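Local coordinates for protein glycosyl hydrolase (Rhizobium leguminosarum bv. trifolii, PDB 5NDX) that probably hydrolyses O-glycosidic bonds as a family 39 glycoside hydrolase, the bacterial orthologue of human alpha-L-iduronidase, at residues Asn161-Cys166 with Gly210-Asp215. The protein carries 2 engineered substitutions. Numbering follows the deposited sequence.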
ATOM      1  N   ASN A 161      13.935  -4.402 -28.440  1.00 57.44           N
ATOM      2  CA  ASN A 161      12.864  -4.292 -29.459  1.00 57.55           C
ATOM      3  C   ASN A 161      11.466  -4.285 -28.819  1.00 52.56           C
ATOM      4  O   ASN A 161      10.554  -3.628 -29.299  1.00 51.76           O
ATOM      5  CB  ASN A 161      12.860  -5.503 -30.406  1.00 59.79           C
ATOM      6  CG  ASN A 161      14.065  -5.582 -31.323  1.00 62.04           C
ATOM      7  OD1 ASN A 161      14.790  -4.612 -31.567  1.00 62.12           O
ATOM      8  ND2 ASN A 161      14.248  -6.761 -31.869  1.00 61.03           N
ATOM      9  N   TYR A 162      11.304  -5.145 -27.823  1.00 51.77           N
ATOM     10  CA  TYR A 162      10.110  -5.172 -26.970  1.00 52.10           C
ATOM     11  C   TYR A 162       9.818  -3.787 -26.355  1.00 48.69           C
ATOM     12  O   TYR A 162       8.678  -3.304 -26.441  1.00 49.61           O
ATOM     13  CB  TYR A 162      10.244  -6.292 -25.925  1.00 52.82           C
ATOM     14  CG  TYR A 162       9.402  -6.084 -24.686  1.00 54.25           C
ATOM     15  CD1 TYR A 162       8.030  -6.391 -24.672  1.00 54.70           C
ATOM     16  CD2 TYR A 162       9.972  -5.574 -23.539  1.00 54.88           C
ATOM     17  CE1 TYR A 162       7.264  -6.187 -23.534  1.00 54.62           C
ATOM     18  CE2 TYR A 162       9.221  -5.364 -22.402  1.00 58.62           C
ATOM     19  CZ  TYR A 162       7.863  -5.646 -22.416  1.00 57.27           C
ATOM     20  OH  TYR A 162       7.167  -5.420 -21.271  1.00 56.10           O
ATOM     21  N   TYR A 163      10.842  -3.141 -25.795  1.00 47.43           N
ATOM     22  CA  TYR A 163      10.722  -1.759 -25.255  1.00 46.93           C
ATOM     23  C   TYR A 163      10.251  -0.784 -26.346  1.00 48.82           C
ATOM     24  O   TYR A 163       9.278  -0.021 -26.173  1.00 48.06           O
ATOM     25  CB  TYR A 163      12.046  -1.275 -24.612  1.00 46.75           C
ATOM     26  CG  TYR A 163      11.857   0.012 -23.872  1.00 46.27           C
ATOM     27  CD1 TYR A 163      11.360   0.010 -22.565  1.00 46.47           C
ATOM     28  CD2 TYR A 163      12.028   1.223 -24.502  1.00 45.57           C
ATOM     29  CE1 TYR A 163      11.081   1.185 -21.898  1.00 45.75           C
ATOM     30  CE2 TYR A 163      11.762   2.401 -23.859  1.00 46.64           C
ATOM     31  CZ  TYR A 163      11.282   2.385 -22.539  1.00 47.03           C
ATOM     32  OH  TYR A 163      10.978   3.558 -21.879  1.00 44.10           O
ATOM     33  N   ASP A 164      10.908  -0.861 -27.505  1.00 51.67           N
ATOM     34  CA  ASP A 164      10.554  -0.051 -28.682  1.00 50.10           C
ATOM     35  C   ASP A 164       9.105  -0.187 -29.058  1.00 46.14           C
ATOM     36  O   ASP A 164       8.460   0.785 -29.392  1.00 47.84           O
ATOM     37  CB  ASP A 164      11.404  -0.457 -29.902  1.00 54.10           C
ATOM     38  CG  ASP A 164      12.872  -0.116 -29.748  1.00 57.71           C
ATOM     39  OD1 ASP A 164      13.180   0.871 -29.064  1.00 60.32           O
ATOM     40  OD2 ASP A 164      13.732  -0.826 -30.336  1.00 60.70           O
ATOM     41  N   ALA A 165       8.621  -1.421 -29.017  1.00 46.02           N
ATOM     42  CA  ALA A 165       7.243  -1.760 -29.392  1.00 46.17           C
ATOM     43  C   ALA A 165       6.240  -1.227 -28.366  1.00 46.36           C
ATOM     44  O   ALA A 165       5.177  -0.686 -28.743  1.00 45.50           O
ATOM     45  CB  ALA A 165       7.114  -3.272 -29.519  1.00 45.69           C
ATOM     46  N   CYS A 166       6.567  -1.403 -27.072  1.00 44.06           N
ATOM     47  CA  CYS A 166       5.776  -0.763 -26.001  1.00 44.91           C
ATOM     48  C   CYS A 166       5.632   0.739 -26.233  1.00 44.04           C
ATOM     49  O   CYS A 166       4.528   1.245 -26.199  1.00 43.41           O
ATOM     50  CB  CYS A 166       6.410  -0.986 -24.622  1.00 44.14           C
ATOM     51  SG  CYS A 166       6.346  -2.690 -24.117  1.00 45.47           S
ATOM     52  N   GLY A 210      16.337   7.918 -33.555  1.00 78.30           N
ATOM     53  CA  GLY A 210      16.597   8.259 -32.174  1.00 75.22           C
ATOM     54  C   GLY A 210      16.037   7.228 -31.207  1.00 69.78           C
ATOM     55  O   GLY A 210      15.282   6.319 -31.595  1.00 63.52           O
ATOM     56  N   PRO A 211      16.428   7.355 -29.934  1.00 68.22           N
ATOM     57  CA  PRO A 211      16.072   6.344 -28.935  1.00 64.05           C
ATOM     58  C   PRO A 211      14.601   6.422 -28.535  1.00 57.99           C
ATOM     59  O   PRO A 211      14.020   7.504 -28.559  1.00 53.86           O
ATOM     60  CB  PRO A 211      16.984   6.688 -27.751  1.00 65.88           C
ATOM     61  CG  PRO A 211      17.201   8.156 -27.880  1.00 68.39           C
ATOM     62  CD  PRO A 211      17.172   8.488 -29.350  1.00 66.24           C
ATOM     63  N   PRO A 212      13.990   5.279 -28.173  1.00 56.89           N
ATOM     64  CA  PRO A 212      12.642   5.355 -27.588  1.00 53.85           C
ATOM     65  C   PRO A 212      12.662   6.147 -26.272  1.00 49.75           C
ATOM     66  O   PRO A 212      13.677   6.168 -25.569  1.00 48.48           O
ATOM     67  CB  PRO A 212      12.299   3.889 -27.334  1.00 54.48           C
ATOM     68  CG  PRO A 212      13.614   3.276 -27.045  1.00 55.89           C
ATOM     69  CD  PRO A 212      14.556   3.924 -28.024  1.00 57.52           C
ATOM     70  N   ARG A 213      11.582   6.859 -26.004  1.00 48.71           N
ATOM     71  CA  ARG A 213      11.481   7.663 -24.788  1.00 50.38           C
ATOM     72  C   ARG A 213      11.471   6.771 -23.530  1.00 48.83           C
ATOM     73  O   ARG A 213      11.107   5.579 -23.588  1.00 44.95           O
ATOM     74  CB  ARG A 213      10.228   8.526 -24.815  1.00 50.34           C
ATOM     75  CG  ARG A 213       8.910   7.755 -24.784  1.00 50.83           C
ATOM     76  CD  ARG A 213       7.745   8.743 -24.743  1.00 50.59           C
ATOM     77  NE  ARG A 213       6.487   8.057 -25.055  1.00 52.29           N
ATOM     78  CZ  ARG A 213       5.611   7.570 -24.161  1.00 51.91           C
ATOM     79  NH1 ARG A 213       5.813   7.696 -22.839  1.00 51.72           N
ATOM     80  NH2 ARG A 213       4.504   6.963 -24.596  1.00 49.56           N
ATOM     81  N   ILE A 214      11.910   7.358 -22.427  1.00 48.58           N
ATOM     82  CA  ILE A 214      11.797   6.740 -21.110  1.00 47.01           C
ATOM     83  C   ILE A 214      11.458   7.852 -20.126  1.00 46.06           C
ATOM     84  O   ILE A 214      12.160   8.862 -20.042  1.00 46.60           O
ATOM     85  CB  ILE A 214      13.052   5.922 -20.726  1.00 47.03           C
ATOM     86  CG1 ILE A 214      12.845   5.236 -19.363  1.00 47.74           C
ATOM     87  CG2 ILE A 214      14.300   6.789 -20.696  1.00 47.33           C
ATOM     88  CD1 ILE A 214      13.836   4.112 -19.071  1.00 50.23           C
ATOM     89  N   ASP A 215      10.339   7.687 -19.429  1.00 43.74           N
ATOM     90  CA  ASP A 215       9.833   8.708 -18.526  1.00 43.46           C
ATOM     91  C   ASP A 215      10.262   8.465 -17.090  1.00 42.78           C
ATOM     92  O   ASP A 215      10.190   9.368 -16.301  1.00 43.12           O
ATOM     93  CB  ASP A 215       8.332   8.755 -18.623  1.00 45.59           C
ATOM     94  CG  ASP A 215       7.859   9.158 -20.030  1.00 47.31           C
ATOM     95  OD1 ASP A 215       8.314  10.200 -20.497  1.00 52.44           O
ATOM     96  OD2 ASP A 215       7.085   8.431 -20.673  1.00 47.74           O
TER
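In this TIM barrel, helix 155-171 meets the loop that leads from helix 190-200 into barrel strand 216-219, and Tyr163 reaches from one to the other. Its CG stands anti to the backbone N (chi1 -170°), which sends the ring off the helix toward the loop. The phenol OH donates a hydrogen bond of 2.6 Å to Arg213 O, in the carbonyl plane and on a lone pair, the angle at Arg213 O between its carbonyl carbon and Tyr163 OH being 135°. Pro212 meets the same ring at its edge, its CG 3.6 Å from Tyr163 CD2; as a proline it offers a compact apolar surface and has no backbone N-H to satisfy. Ile214 crosses the tyrosine at about a right angle, with its branched CB 3.3 Å from Tyr163 OH, while Leu195 and Cys199 of helix 190-200 also touch Tyr163. A phenylalanine here would lack the hydroxyl and would probably leave Arg213 O without this donor, removing the one hydrogen bond that joins the two segments. Arg213 itself, its CB pointing away from the helix segment, forms a salt bridge through NH1 with Asp215 OD2, its hydrogen bond weak in angle, and another through NH2 with Asp171 on the same helix 155-171. The next residue along the helix, Asp164, uses OD2 to accept a hydrogen bond from Cys205 N, whereas its OD1 rests against the proline ring, 3.2 Å from Pro212 CG.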